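Local atomic coordinates of leucine--trna ligase (Agrobacterium radiobacter, PDB entry 5AH5), a protein that probably charges tRNA(Leu) with L-leucine at the expense of ATP, forming leucyl-tRNA as a class I aminoacyl-tRNA synthetase. Residues S105-R108 against S109-L113; S493-Y496 against F497-P501; K542-D546 against L547-E551; S584-V587 against Q588-A592; S687-N690 against L691-K695. All coordinates share one frame; numbering follows the deposited sequence.

Contact 1 of 5, residues S105-R108 against S109-L113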
# COMPACT_ATOMS: atom_id res chain seq x y z
N SER B 105 20.45 -10.66 7.19
CA SER B 105 19.50 -11.54 7.94
C SER B 105 18.15 -11.66 7.17
O SER B 105 17.65 -12.72 7.00
CB SER B 105 19.27 -10.98 9.32
OG SER B 105 18.32 -11.69 10.04
N MET B 106 17.58 -10.55 6.72
CA MET B 106 16.28 -10.56 6.05
C MET B 106 16.35 -11.28 4.72
O MET B 106 15.47 -12.07 4.40
CB MET B 106 15.68 -9.19 5.88
CG MET B 106 15.06 -8.65 7.17
SD MET B 106 14.19 -7.11 7.00
CE MET B 106 15.44 -6.10 6.35
N LYS B 107 17.41 -11.03 3.96
CA LYS B 107 17.61 -11.67 2.69
C LYS B 107 17.79 -13.18 2.84
O LYS B 107 17.14 -13.99 2.08
CB LYS B 107 18.78 -11.02 1.93
CG LYS B 107 19.01 -11.60 0.53
CD LYS B 107 19.97 -10.72 -0.30
CE LYS B 107 20.47 -11.51 -1.51
NZ LYS B 107 21.17 -10.59 -2.43
N ARG B 108 18.55 -13.57 3.84
CA ARG B 108 18.67 -14.98 4.12
C ARG B 108 17.27 -15.63 4.50
O ARG B 108 17.00 -16.74 4.09
CB ARG B 108 19.63 -15.29 5.25
CG ARG B 108 21.11 -15.21 4.91
CD ARG B 108 22.02 -15.64 6.07
NE ARG B 108 23.22 -14.78 6.05
CZ ARG B 108 23.49 -13.75 6.87
NH1 ARG B 108 22.71 -13.41 7.91
NH2 ARG B 108 24.61 -13.07 6.66
N SER B 109 16.50 -14.98 5.33
CA SER B 109 15.22 -15.52 5.79
C SER B 109 14.27 -15.71 4.56
O SER B 109 13.65 -16.79 4.40
CB SER B 109 14.63 -14.54 6.78
OG SER B 109 15.32 -14.67 7.98
N MET B 110 14.28 -14.69 3.68
CA MET B 110 13.52 -14.69 2.45
C MET B 110 13.86 -15.84 1.50
O MET B 110 12.96 -16.55 1.01
CB MET B 110 13.66 -13.37 1.73
CG MET B 110 13.05 -12.24 2.47
SD MET B 110 13.20 -10.81 1.50
CE MET B 110 12.40 -9.55 2.45
N MET B 111 15.14 -16.02 1.24
CA MET B 111 15.63 -17.12 0.45
C MET B 111 15.29 -18.46 1.08
O MET B 111 14.89 -19.38 0.36
CB MET B 111 17.13 -17.02 0.15
CG MET B 111 17.51 -15.79 -0.63
SD MET B 111 19.32 -15.54 -0.91
CE MET B 111 20.12 -15.78 0.67
N GLN B 112 15.36 -18.57 2.39
CA GLN B 112 15.04 -19.82 3.05
C GLN B 112 13.52 -20.18 3.00
O GLN B 112 13.21 -21.33 3.11
CB GLN B 112 15.52 -19.84 4.49
CG GLN B 112 17.05 -19.92 4.55
CD GLN B 112 17.64 -19.68 5.93
OE1 GLN B 112 16.92 -19.61 6.92
NE2 GLN B 112 18.97 -19.58 6.01
N LEU B 113 12.68 -19.16 2.89
CA LEU B 113 11.26 -19.27 2.63
C LEU B 113 10.92 -19.60 1.20
O LEU B 113 9.78 -19.91 0.93
CB LEU B 113 10.51 -18.01 3.06
CG LEU B 113 10.22 -18.08 4.57
CD1 LEU B 113 10.18 -16.72 5.18
CD2 LEU B 113 8.86 -18.77 4.89
O HOH W 1 15.70 -12.19 9.45
O HOH W 2 18.18 -15.13 8.63
O HOH W 3 19.82 -18.33 3.45
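S105 and S109, one turn apart on helix 95-112, are joined by a backbone bond and by water, and their polar groups illustrate how a partly exposed alpha-helix turn satisfies its acceptors with both backbone and water. The regular i to i+4 ladder runs through the whole contact: S109 N donates to S105 O, M110 N to M106 O, M111 N to K107 O and Q112 N to R108 O, the straightest being that of M111 at 172°. Two waters supplement this ladder at the serines. One lies 2.7 Å from S105 OG and 2.9 Å from S109 OG, joining the two hydroxyls. The other donates to S105 O, which thereby gains a second partner beside S109 N, and also bonds S109 OG at 3.0 Å. S109 packs on L46 of the predicted HIGH region. K107 NZ turns instead to a salt bridge with E122. On the buried side M106 and M110 are the apolar members; CG of M110 passes 3.1 Å from M106 O, while M106 packs on T42 and W77 and M110 on Y54. M111 folds back at its last torsion (chi3 -48°), which brings its CE to 3.8 Å from R108 CA. At the exposed end a third water accepts from Q112 NE2 at 3.0 Å and donates only weakly to R108 O.

Contact 2 of 5, residues S493-Y496 against F497-P501; sequences SSWY and FLRYP. With LSS (5'-O-(L-leucylsulfamoyl)adenosine), chain I.
Y496 and F497 are sequence neighbours whose side chains cross at about a right angle, in a buried loop between helices 489-492 and 511-517 that contributes S493 and Y496 to the leucyl-adenylate analogue pocket. Aromatic contacts dominate. Y496 CG sits between its backbone N and carbonyl carbon (chi1 76°), which lays the ring beside F497 N. The edge of F497 points toward the face of Y496 in an offset edge-to-face pair, centroids 5.8 Å apart and planes at 75°. The side chains of Y496 and Y500 run side by side with ring planes steeply inclined (68°), CE2 of Y496 being 3.5 Å from CE2 of Y500, completing a three-ring cluster. A CH-pi contact adds W495 CA over the F497 face, 4.2 Å from the centroid. Apolar packing follows at W495, whose CZ3 meets R499 CB at 3.7 Å. Hydrogen bonds tie the backbone turns: Y496 O accepts from both R499 N and Y500 N, while W495 O takes L498 N. Ligand contacts are van der Waals: Y496 OH lies 3.6 Å from C11 of the analogue and S493 OG 3.7 Å from C10, both leucyl methyl carbons. Y496 thus touches a leucyl methyl while Y523 holds its hydroxyl and F39 stacks on its ring.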
# COMPACT_ATOMS: atom_id res chain seq x y z
N SER B 493 11.45 6.14 -0.40
CA SER B 493 10.45 5.18 -0.71
C SER B 493 9.36 5.75 -1.61
O SER B 493 8.49 5.03 -1.96
CB SER B 493 9.89 4.58 0.60
OG SER B 493 9.32 5.55 1.45
N SER B 494 9.41 7.05 -1.97
CA SER B 494 8.43 7.61 -2.83
C SER B 494 8.56 7.24 -4.32
O SER B 494 7.63 7.48 -5.07
CB SER B 494 8.37 9.13 -2.68
OG SER B 494 9.52 9.75 -3.24
N TRP B 495 9.72 6.73 -4.72
CA TRP B 495 10.03 6.43 -6.11
C TRP B 495 10.85 5.14 -6.28
O TRP B 495 11.22 4.79 -7.39
CB TRP B 495 10.76 7.60 -6.71
CG TRP B 495 12.22 7.70 -6.26
CD1 TRP B 495 12.65 8.19 -5.07
CD2 TRP B 495 13.40 7.27 -6.95
NE1 TRP B 495 14.03 8.10 -4.98
CE2 TRP B 495 14.51 7.54 -6.12
CE3 TRP B 495 13.64 6.72 -8.21
CZ2 TRP B 495 15.80 7.24 -6.49
CZ3 TRP B 495 14.88 6.42 -8.57
CH2 TRP B 495 15.98 6.71 -7.73
N TYR B 496 11.11 4.38 -5.22
CA TYR B 496 11.99 3.19 -5.35
C TYR B 496 11.56 2.14 -6.36
O TYR B 496 12.40 1.37 -6.88
CB TYR B 496 12.13 2.50 -3.98
CG TYR B 496 10.93 1.64 -3.48
CD1 TYR B 496 9.78 2.23 -3.01
CD2 TYR B 496 11.01 0.27 -3.46
CE1 TYR B 496 8.72 1.46 -2.53
CE2 TYR B 496 9.96 -0.53 -2.98
CZ TYR B 496 8.81 0.06 -2.54
OH TYR B 496 7.77 -0.70 -2.07
N PHE B 497 10.24 2.03 -6.50
CA PHE B 497 9.62 1.10 -7.42
C PHE B 497 9.99 1.44 -8.89
O PHE B 497 9.94 0.56 -9.77
CB PHE B 497 8.07 1.04 -7.22
CG PHE B 497 7.43 2.40 -7.12
CD1 PHE B 497 7.03 3.07 -8.24
CD2 PHE B 497 7.32 3.05 -5.92
CE1 PHE B 497 6.51 4.32 -8.15
CE2 PHE B 497 6.80 4.33 -5.82
CZ PHE B 497 6.42 4.97 -6.95
N LEU B 498 10.25 2.73 -9.17
CA LEU B 498 10.83 3.14 -10.45
C LEU B 498 12.33 2.89 -10.63
O LEU B 498 12.85 3.10 -11.76
CB LEU B 498 10.52 4.62 -10.74
CG LEU B 498 9.09 5.04 -10.56
CD1 LEU B 498 8.96 6.55 -10.65
CD2 LEU B 498 8.22 4.26 -11.54
N ARG B 499 13.02 2.44 -9.58
CA ARG B 499 14.44 2.22 -9.63
C ARG B 499 14.79 0.79 -9.80
O ARG B 499 15.84 0.44 -10.41
CB ARG B 499 15.10 2.78 -8.34
CG ARG B 499 16.58 2.50 -8.18
CD ARG B 499 17.39 3.37 -9.13
NE ARG B 499 18.84 3.26 -8.90
CZ ARG B 499 19.78 3.86 -9.66
NH1 ARG B 499 19.42 4.63 -10.69
NH2 ARG B 499 21.05 3.68 -9.37
N TYR B 500 13.95 -0.09 -9.25
CA TYR B 500 14.20 -1.53 -9.36
C TYR B 500 14.49 -1.99 -10.81
O TYR B 500 15.26 -2.96 -11.02
CB TYR B 500 12.95 -2.26 -8.89
CG TYR B 500 12.71 -2.49 -7.42
CD1 TYR B 500 13.70 -3.06 -6.61
CD2 TYR B 500 11.41 -2.34 -6.87
CE1 TYR B 500 13.46 -3.32 -5.27
CE2 TYR B 500 11.17 -2.62 -5.54
CZ TYR B 500 12.19 -3.13 -4.75
OH TYR B 500 12.01 -3.46 -3.42
N PRO B 501 13.88 -1.35 -11.82
CA PRO B 501 14.18 -1.91 -13.16
C PRO B 501 15.62 -1.77 -13.62
O PRO B 501 16.05 -2.63 -14.39
CB PRO B 501 13.27 -1.12 -14.08
CG PRO B 501 12.08 -0.86 -13.24
CD PRO B 501 12.73 -0.44 -11.90
C1 LSS I . 7.59 -0.41 5.84
N1 LSS I . 1.24 -8.16 9.78
O1 LSS I . 6.47 -0.24 6.27
S1 LSS I . 7.95 -2.38 7.28
C2 LSS I . 1.06 -7.92 8.48
N2 LSS I . 8.38 -1.39 6.25
O2 LSS I . 2.41 -3.64 6.43
N3 LSS I . 1.90 -7.16 7.75
O3 LSS I . 3.49 -3.80 3.90
C4 LSS I . 2.97 -6.61 8.37
N4 LSS I . 9.60 0.41 4.62
O4 LSS I . 5.33 -5.60 5.96
C5 LSS I . 3.16 -6.75 9.74
O5 LSS I . 6.72 -3.20 6.69
C6 LSS I . 2.26 -7.52 10.45
N6 LSS I . 2.47 -7.70 11.78
C7 LSS I . 7.69 1.46 2.39
N7 LSS I . 4.27 -6.05 10.07
C8 LSS I . 4.74 -5.44 8.95
C9 LSS I . 7.36 0.46 3.50
N9 LSS I . 3.95 -5.82 7.91
CA LSS I . 8.14 0.54 4.82
C10 LSS I . 7.23 2.86 2.82
C11 LSS I . 7.05 0.95 1.05
O1A LSS I . 7.46 -1.91 8.59
C21 LSS I . 4.04 -5.39 6.53
C22 LSS I . 3.77 -3.93 6.37
C23 LSS I . 4.40 -3.61 5.01
C24 LSS I . 5.56 -4.59 5.00
C25 LSS I . 6.86 -3.97 5.49
O2A LSS I . 8.95 -3.41 7.50

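Contact 3 of 5, residues K542-D546 against L547-E551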
# COMPACT_ATOMS: atom_id res chain seq x y z
N LYS B 542 3.38 11.59 -10.28
CA LYS B 542 2.85 12.67 -11.09
C LYS B 542 3.93 13.70 -11.41
O LYS B 542 4.04 14.18 -12.52
CB LYS B 542 1.66 13.30 -10.36
CG LYS B 542 0.52 12.28 -10.15
CD LYS B 542 -0.74 12.91 -9.64
CE LYS B 542 -1.85 11.90 -9.33
NZ LYS B 542 -2.14 10.97 -10.46
N VAL B 543 4.72 14.05 -10.42
CA VAL B 543 5.83 14.98 -10.62
C VAL B 543 6.77 14.41 -11.69
O VAL B 543 7.06 15.11 -12.65
CB VAL B 543 6.59 15.27 -9.29
CG1 VAL B 543 7.86 16.05 -9.57
CG2 VAL B 543 5.71 16.06 -8.36
N LEU B 544 7.20 13.16 -11.55
CA LEU B 544 8.12 12.59 -12.49
C LEU B 544 7.51 12.40 -13.87
O LEU B 544 8.23 12.47 -14.89
CB LEU B 544 8.72 11.24 -11.97
CG LEU B 544 9.52 11.33 -10.66
CD1 LEU B 544 9.82 9.93 -10.10
CD2 LEU B 544 10.82 12.13 -10.86
N HIS B 545 6.21 12.15 -13.92
CA HIS B 545 5.46 12.11 -15.18
C HIS B 545 5.56 13.48 -15.85
O HIS B 545 6.17 13.60 -16.93
CB HIS B 545 4.00 11.71 -14.90
CG HIS B 545 3.11 11.70 -16.10
ND1 HIS B 545 1.75 11.85 -16.01
CD2 HIS B 545 3.38 11.54 -17.42
CE1 HIS B 545 1.21 11.78 -17.21
NE2 HIS B 545 2.17 11.58 -18.08
N ASP B 546 5.11 14.52 -15.18
CA ASP B 546 5.20 15.87 -15.75
C ASP B 546 6.63 16.26 -16.18
O ASP B 546 6.77 16.97 -17.15
CB ASP B 546 4.74 16.94 -14.77
CG ASP B 546 3.34 16.76 -14.32
OD1 ASP B 546 2.53 15.99 -14.92
OD2 ASP B 546 3.03 17.39 -13.28
N LEU B 547 7.66 15.77 -15.49
CA LEU B 547 9.02 16.15 -15.89
C LEU B 547 9.64 15.23 -16.91
O LEU B 547 10.80 15.42 -17.23
CB LEU B 547 9.93 16.15 -14.68
CG LEU B 547 9.58 17.03 -13.50
CD1 LEU B 547 10.69 16.89 -12.47
CD2 LEU B 547 9.38 18.46 -13.89
N GLY B 548 8.94 14.21 -17.39
CA GLY B 548 9.45 13.40 -18.51
C GLY B 548 10.11 12.08 -18.17
O GLY B 548 10.49 11.33 -19.08
N TYR B 549 10.23 11.74 -16.89
CA TYR B 549 10.90 10.47 -16.59
C TYR B 549 10.07 9.24 -17.00
O TYR B 549 10.63 8.16 -17.33
CB TYR B 549 11.21 10.39 -15.12
CG TYR B 549 12.27 11.41 -14.64
CD1 TYR B 549 11.90 12.69 -14.29
CD2 TYR B 549 13.61 11.07 -14.59
CE1 TYR B 549 12.83 13.61 -13.88
CE2 TYR B 549 14.57 12.00 -14.18
CZ TYR B 549 14.16 13.27 -13.83
OH TYR B 549 15.02 14.22 -13.38
N ILE B 550 8.75 9.38 -16.91
CA ILE B 550 7.85 8.30 -17.14
C ILE B 550 6.64 8.82 -17.87
O ILE B 550 6.42 10.01 -17.87
CB ILE B 550 7.41 7.63 -15.84
CG1 ILE B 550 6.83 8.67 -14.86
CG2 ILE B 550 8.57 6.93 -15.21
CD1 ILE B 550 6.42 8.12 -13.52
N GLU B 551 5.85 7.92 -18.46
CA GLU B 551 4.66 8.33 -19.24
C GLU B 551 3.32 7.96 -18.58
O GLU B 551 2.26 8.14 -19.18
CB GLU B 551 4.75 7.76 -20.66
CG GLU B 551 5.64 8.62 -21.59
CD GLU B 551 6.14 7.93 -22.88
OE1 GLU B 551 5.82 6.74 -23.15
OE2 GLU B 551 6.87 8.59 -23.65
O HOH W 4 6.18 12.72 -19.49
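V543 begins the contact by laying its CG1 alongside L547 CD1, 4.1 Å away, while its carbonyl oxygen accepts L547 N. Next comes L544, where helix 533-546 starts to close: its O receives Y549 N at 2.9 Å, and its CD2 reaches the Y549 ring, 3.6 Å from CD1. L544 CB also has I550 CD1 nearby, so one leucine is covered by two residues of the following loop. H545 supplies the second bond of the end, G548 N to H545 O at 2.9 Å. Together the two bonds and the positive phi of G548 (99°) make a Schellman motif. A water donates to both H545 O and I550 O, bridging the helix end to the departing chain. With CG of H545 anti to its backbone N (chi1 177°), the imidazole is sent to the I550 carbonyl, whose O lies at the ring edge, 3.4 Å from H545 CD2; ND1 is tied to D553. D546, the last helical residue, has its carboxylate in a salt bridge with R199 and a hydrogen bond with Y196. The carbonyls of V543, L544 and H545 are thus answered by loop amides and a water, and L544 packs against Y549 and I550 beside them, as the chain leaves for strand 556-560.

Contact 4 of 5, residues S584-V587 against Q588-A592; sequences SVVV and QEFGA
The short helix 583-590 and the start of helix 592-601 are joined here by a single glycine, a compact case of one helix ending where another begins. V586 and F590, one turn apart, carry the main side-chain contact: V586 CG1 lies 3.7 Å from F590 CD2, at the edge of the ring and in its plane. With CG1 placed opposite the backbone N (chi1 -170°), V586 sends this methyl forward along the helix to the phenyl ring. The neighbouring residue E589 uses its aliphatic part differently, setting CG over the centre of the F590 ring, 3.6 Å above the plane. Edge and face of one phenylalanine are therefore both contacted by nearby helix residues, and P616 also packs against it. The backbone ladder is regular: Q588 N to S584 O, E589 N to V585 O and F590 N to V586 O, each 3.0 Å long. The last turn closes with G591 N on V587 O at 2.8 Å, bent to 138°. G591 then leaves the helix with a phi of 92° and stands as the N-cap of the next helix, whose first residue, A592, gives its N-H to D9. V587 CG1 comes within 4.0 Å of A592 N. F590 O accepts from R620 and Q588 O from H5. Backbone polarity at this junction is thus met by side chains from distant parts of the chain: H5 and R620 answer two carbonyls of the ending helix, and D9 takes the first N-H of the new one.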
# COMPACT_ATOMS: atom_id res chain seq x y z
N SER B 584 12.29 -18.16 11.68
CA SER B 584 13.26 -19.23 11.42
C SER B 584 12.96 -20.46 12.23
O SER B 584 13.20 -21.55 11.79
CB SER B 584 14.73 -18.79 11.70
OG SER B 584 14.99 -17.57 11.01
N VAL B 585 12.50 -20.27 13.47
CA VAL B 585 12.12 -21.36 14.36
C VAL B 585 10.93 -22.13 13.73
O VAL B 585 10.97 -23.36 13.60
CB VAL B 585 11.85 -20.83 15.79
CG1 VAL B 585 11.19 -21.87 16.66
CG2 VAL B 585 13.18 -20.40 16.43
N VAL B 586 9.97 -21.39 13.18
CA VAL B 586 8.76 -22.05 12.64
C VAL B 586 9.08 -22.81 11.34
O VAL B 586 8.69 -23.96 11.18
CB VAL B 586 7.60 -21.06 12.54
CG1 VAL B 586 6.33 -21.81 12.21
CG2 VAL B 586 7.43 -20.36 13.90
N VAL B 587 9.93 -22.20 10.50
CA VAL B 587 10.36 -22.79 9.24
C VAL B 587 11.20 -24.02 9.48
O VAL B 587 11.05 -25.03 8.79
CB VAL B 587 11.11 -21.73 8.40
CG1 VAL B 587 11.82 -22.34 7.21
CG2 VAL B 587 10.15 -20.66 7.97
N GLN B 588 12.05 -23.97 10.51
CA GLN B 588 12.86 -25.09 10.90
C GLN B 588 12.02 -26.27 11.41
O GLN B 588 12.37 -27.46 11.20
CB GLN B 588 13.85 -24.66 12.01
CG GLN B 588 14.93 -25.67 12.36
CD GLN B 588 15.95 -25.86 11.24
OE1 GLN B 588 16.05 -25.03 10.31
NE2 GLN B 588 16.71 -26.98 11.31
N GLU B 589 10.96 -25.98 12.15
CA GLU B 589 10.10 -27.07 12.65
C GLU B 589 9.20 -27.69 11.56
O GLU B 589 9.05 -28.89 11.51
CB GLU B 589 9.26 -26.60 13.83
CG GLU B 589 8.20 -27.60 14.27
CD GLU B 589 7.61 -27.27 15.65
OE1 GLU B 589 7.70 -26.10 16.09
OE2 GLU B 589 7.02 -28.18 16.28
N PHE B 590 8.63 -26.87 10.69
CA PHE B 590 7.55 -27.30 9.78
C PHE B 590 7.87 -27.27 8.29
O PHE B 590 7.14 -27.85 7.48
CB PHE B 590 6.36 -26.37 9.99
CG PHE B 590 5.74 -26.52 11.35
CD1 PHE B 590 5.14 -27.70 11.71
CD2 PHE B 590 5.74 -25.47 12.25
CE1 PHE B 590 4.57 -27.87 12.98
CE2 PHE B 590 5.18 -25.62 13.49
CZ PHE B 590 4.58 -26.82 13.86
N GLY B 591 8.91 -26.54 7.93
CA GLY B 591 9.26 -26.27 6.57
C GLY B 591 8.62 -24.99 6.07
O GLY B 591 7.59 -24.53 6.59
N ALA B 592 9.21 -24.43 5.03
CA ALA B 592 8.64 -23.21 4.44
C ALA B 592 7.18 -23.32 3.91
O ALA B 592 6.37 -22.38 3.98
CB ALA B 592 9.53 -22.78 3.29

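Contact 5 of 5, residues S687-N690 against L691-K695. With nucleotides of chain D.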
# COMPACT_ATOMS: atom_id res chain seq x y z
N SER B 687 -10.05 -29.98 -1.85
CA SER B 687 -11.24 -30.69 -2.43
C SER B 687 -10.78 -31.71 -3.42
O SER B 687 -11.19 -32.84 -3.33
CB SER B 687 -12.20 -29.76 -3.16
OG SER B 687 -13.00 -29.05 -2.25
N VAL B 688 -9.87 -31.33 -4.30
CA VAL B 688 -9.33 -32.28 -5.29
C VAL B 688 -8.61 -33.41 -4.62
O VAL B 688 -8.74 -34.59 -5.03
CB VAL B 688 -8.42 -31.57 -6.32
CG1 VAL B 688 -7.56 -32.52 -7.12
CG2 VAL B 688 -9.29 -30.69 -7.21
N THR B 689 -7.84 -33.08 -3.58
CA THR B 689 -7.12 -34.08 -2.87
C THR B 689 -8.11 -35.07 -2.24
O THR B 689 -7.88 -36.25 -2.28
CB THR B 689 -6.24 -33.43 -1.75
OG1 THR B 689 -5.44 -32.37 -2.32
CG2 THR B 689 -5.43 -34.47 -1.04
N ASN B 690 -9.17 -34.59 -1.62
CA ASN B 690 -10.16 -35.50 -1.02
C ASN B 690 -10.81 -36.37 -2.09
O ASN B 690 -10.96 -37.56 -1.88
CB ASN B 690 -11.21 -34.76 -0.24
CG ASN B 690 -10.61 -33.99 0.93
OD1 ASN B 690 -9.59 -34.38 1.50
ND2 ASN B 690 -11.27 -32.90 1.29
N LEU B 691 -11.06 -35.77 -3.25
CA LEU B 691 -11.67 -36.43 -4.39
C LEU B 691 -10.86 -37.60 -4.79
O LEU B 691 -11.42 -38.71 -5.02
CB LEU B 691 -11.83 -35.48 -5.57
CG LEU B 691 -12.44 -36.11 -6.82
CD1 LEU B 691 -13.91 -36.45 -6.53
CD2 LEU B 691 -12.29 -35.20 -8.03
N LEU B 692 -9.55 -37.40 -4.86
CA LEU B 692 -8.67 -38.46 -5.31
C LEU B 692 -8.47 -39.58 -4.29
O LEU B 692 -8.20 -40.73 -4.66
CB LEU B 692 -7.33 -37.90 -5.76
CG LEU B 692 -7.38 -36.98 -6.97
CD1 LEU B 692 -5.97 -36.54 -7.33
CD2 LEU B 692 -8.04 -37.67 -8.16
N TYR B 693 -8.54 -39.26 -3.00
CA TYR B 693 -8.52 -40.31 -1.97
C TYR B 693 -9.75 -41.24 -2.11
O TYR B 693 -9.65 -42.45 -1.93
CB TYR B 693 -8.48 -39.71 -0.56
CG TYR B 693 -7.07 -39.62 -0.04
CD1 TYR B 693 -6.39 -40.76 0.45
CD2 TYR B 693 -6.36 -38.44 -0.13
CE1 TYR B 693 -5.07 -40.69 0.88
CE2 TYR B 693 -5.07 -38.35 0.34
CZ TYR B 693 -4.43 -39.46 0.84
OH TYR B 693 -3.12 -39.31 1.24
N GLU B 694 -10.88 -40.62 -2.41
CA GLU B 694 -12.21 -41.21 -2.35
C GLU B 694 -12.49 -41.99 -3.64
O GLU B 694 -13.05 -43.06 -3.56
CB GLU B 694 -13.31 -40.12 -2.16
CG GLU B 694 -14.74 -40.53 -2.55
CD GLU B 694 -15.78 -39.41 -2.43
OE1 GLU B 694 -15.75 -38.38 -3.18
OE2 GLU B 694 -16.68 -39.56 -1.59
N LYS B 695 -12.17 -41.41 -4.81
CA LYS B 695 -12.51 -41.98 -6.12
C LYS B 695 -11.31 -42.45 -6.89
O LYS B 695 -11.49 -43.13 -7.90
CB LYS B 695 -13.24 -40.98 -7.02
CG LYS B 695 -14.42 -40.25 -6.42
CD LYS B 695 -15.65 -41.14 -6.27
CE LYS B 695 -16.92 -40.31 -6.03
NZ LYS B 695 -17.17 -39.28 -7.10
P A D 25 -11.15 -30.28 3.88
OP1 A D 25 -10.31 -31.38 3.44
OP2 A D 25 -12.37 -30.45 4.66
O5' A D 25 -10.24 -29.25 4.71
C5' A D 25 -10.02 -29.42 6.08
C4' A D 25 -9.48 -28.16 6.68
O4' A D 25 -10.41 -27.08 6.41
C3' A D 25 -9.39 -28.25 8.19
O3' A D 25 -8.16 -28.80 8.59
C2' A D 25 -9.61 -26.83 8.64
O2' A D 25 -8.48 -26.04 8.69
C1' A D 25 -10.59 -26.32 7.59
N9 A D 25 -11.99 -26.42 7.99
C8 A D 25 -12.99 -27.20 7.47
N7 A D 25 -14.16 -27.00 8.04
C5 A D 25 -13.90 -26.05 9.02
C6 A D 25 -14.72 -25.42 9.96
N6 A D 25 -16.02 -25.66 10.09
N1 A D 25 -14.16 -24.48 10.77
C2 A D 25 -12.85 -24.24 10.63
N3 A D 25 -11.97 -24.77 9.79
C4 A D 25 -12.58 -25.65 8.97
P C D 24 -16.27 -29.70 1.32
OP1 C D 24 -15.90 -30.80 0.45
OP2 C D 24 -16.98 -29.86 2.57
O5' C D 24 -14.90 -28.98 1.79
C5' C D 24 -13.86 -28.68 0.84
C4' C D 24 -12.77 -27.82 1.49
O4' C D 24 -13.27 -26.49 1.74
C3' C D 24 -12.33 -28.28 2.86
O3' C D 24 -11.50 -29.42 2.66
C2' C D 24 -11.70 -27.02 3.40
O2' C D 24 -10.49 -26.62 2.75
C1' C D 24 -12.71 -25.99 2.92
N1 C D 24 -13.77 -25.72 3.89
C2 C D 24 -13.45 -24.89 4.96
O2 C D 24 -12.31 -24.41 5.02
N3 C D 24 -14.38 -24.63 5.90
C4 C D 24 -15.60 -25.19 5.80
N4 C D 24 -16.52 -24.87 6.73
C5 C D 24 -15.94 -26.08 4.74
C6 C D 24 -15.00 -26.32 3.82
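N690 O accepts E694 N one turn further on, while the side chain of N690 leads from its helix to the bound RNA. Its CB sits beside the next peptide N, that of L691. Its CG swings beside its own backbone N (chi1 -61°), carrying the amide out toward the nucleic acid. At the tip the two amide atoms divide the work. OD1 accepts from R625 NH2, while N690 ND2 donates to OP1 of adenosine 25 in chain D at 2.8 Å, with an almost straight N-H...O angle of 179°. The second bond, through OD1, fixes which way round the amide is turned and so presents its N-H group to the phosphate. One turn earlier, S687 OG sits 3.2 Å from C5' of cytidine 24, the preceding nucleotide of chain D. The helix is 678-695 of the anticodon-binding domain, a helical bundle in which helices 617-632, 653-674 and 701-715 pack round its other flanks. Its regular ladder runs from L691 N on S687 O through L692 N on V688 O to Y693 N on T689 O. Within the bundle V688 CG1 stands 4.3 Å from L692 CD1, both residues packing on helices 653-674 and 701-715 and L692 also on helix 617-632. T689 and Y693 lie side by side: CG2 of T689 is 4.1 Å from CE2 of Y693, and T689 O meets the edge of the ring 3.4 Å from Y693 CD2. R625 also engages Y693, by cation-pi with the ring and by accepting the phenol hydroxyl at its carbonyl oxygen.

Along the chain the contacts follow one another from 1 to 5, yet space groups them otherwise. Contacts 1 and 4 are far apart in sequence but only about 12 Å apart between centres, and they touch where L113 packs on V587 and A592, joining helix 95-112 to helix 583-590 and the start of helix 592-601. Contacts 2 and 3, centres about 13 Å apart, meet through L498 against L544 and I550, joining the ligand-pocket loop to the end of helix 533-546. Contact 5 stands alone in the anticodon-binding domain, about 28 Å from contact 4 and 53 Å from contact 3 between centres. The set thus runs from the aminoacylation pocket to a tRNA-contacting helix.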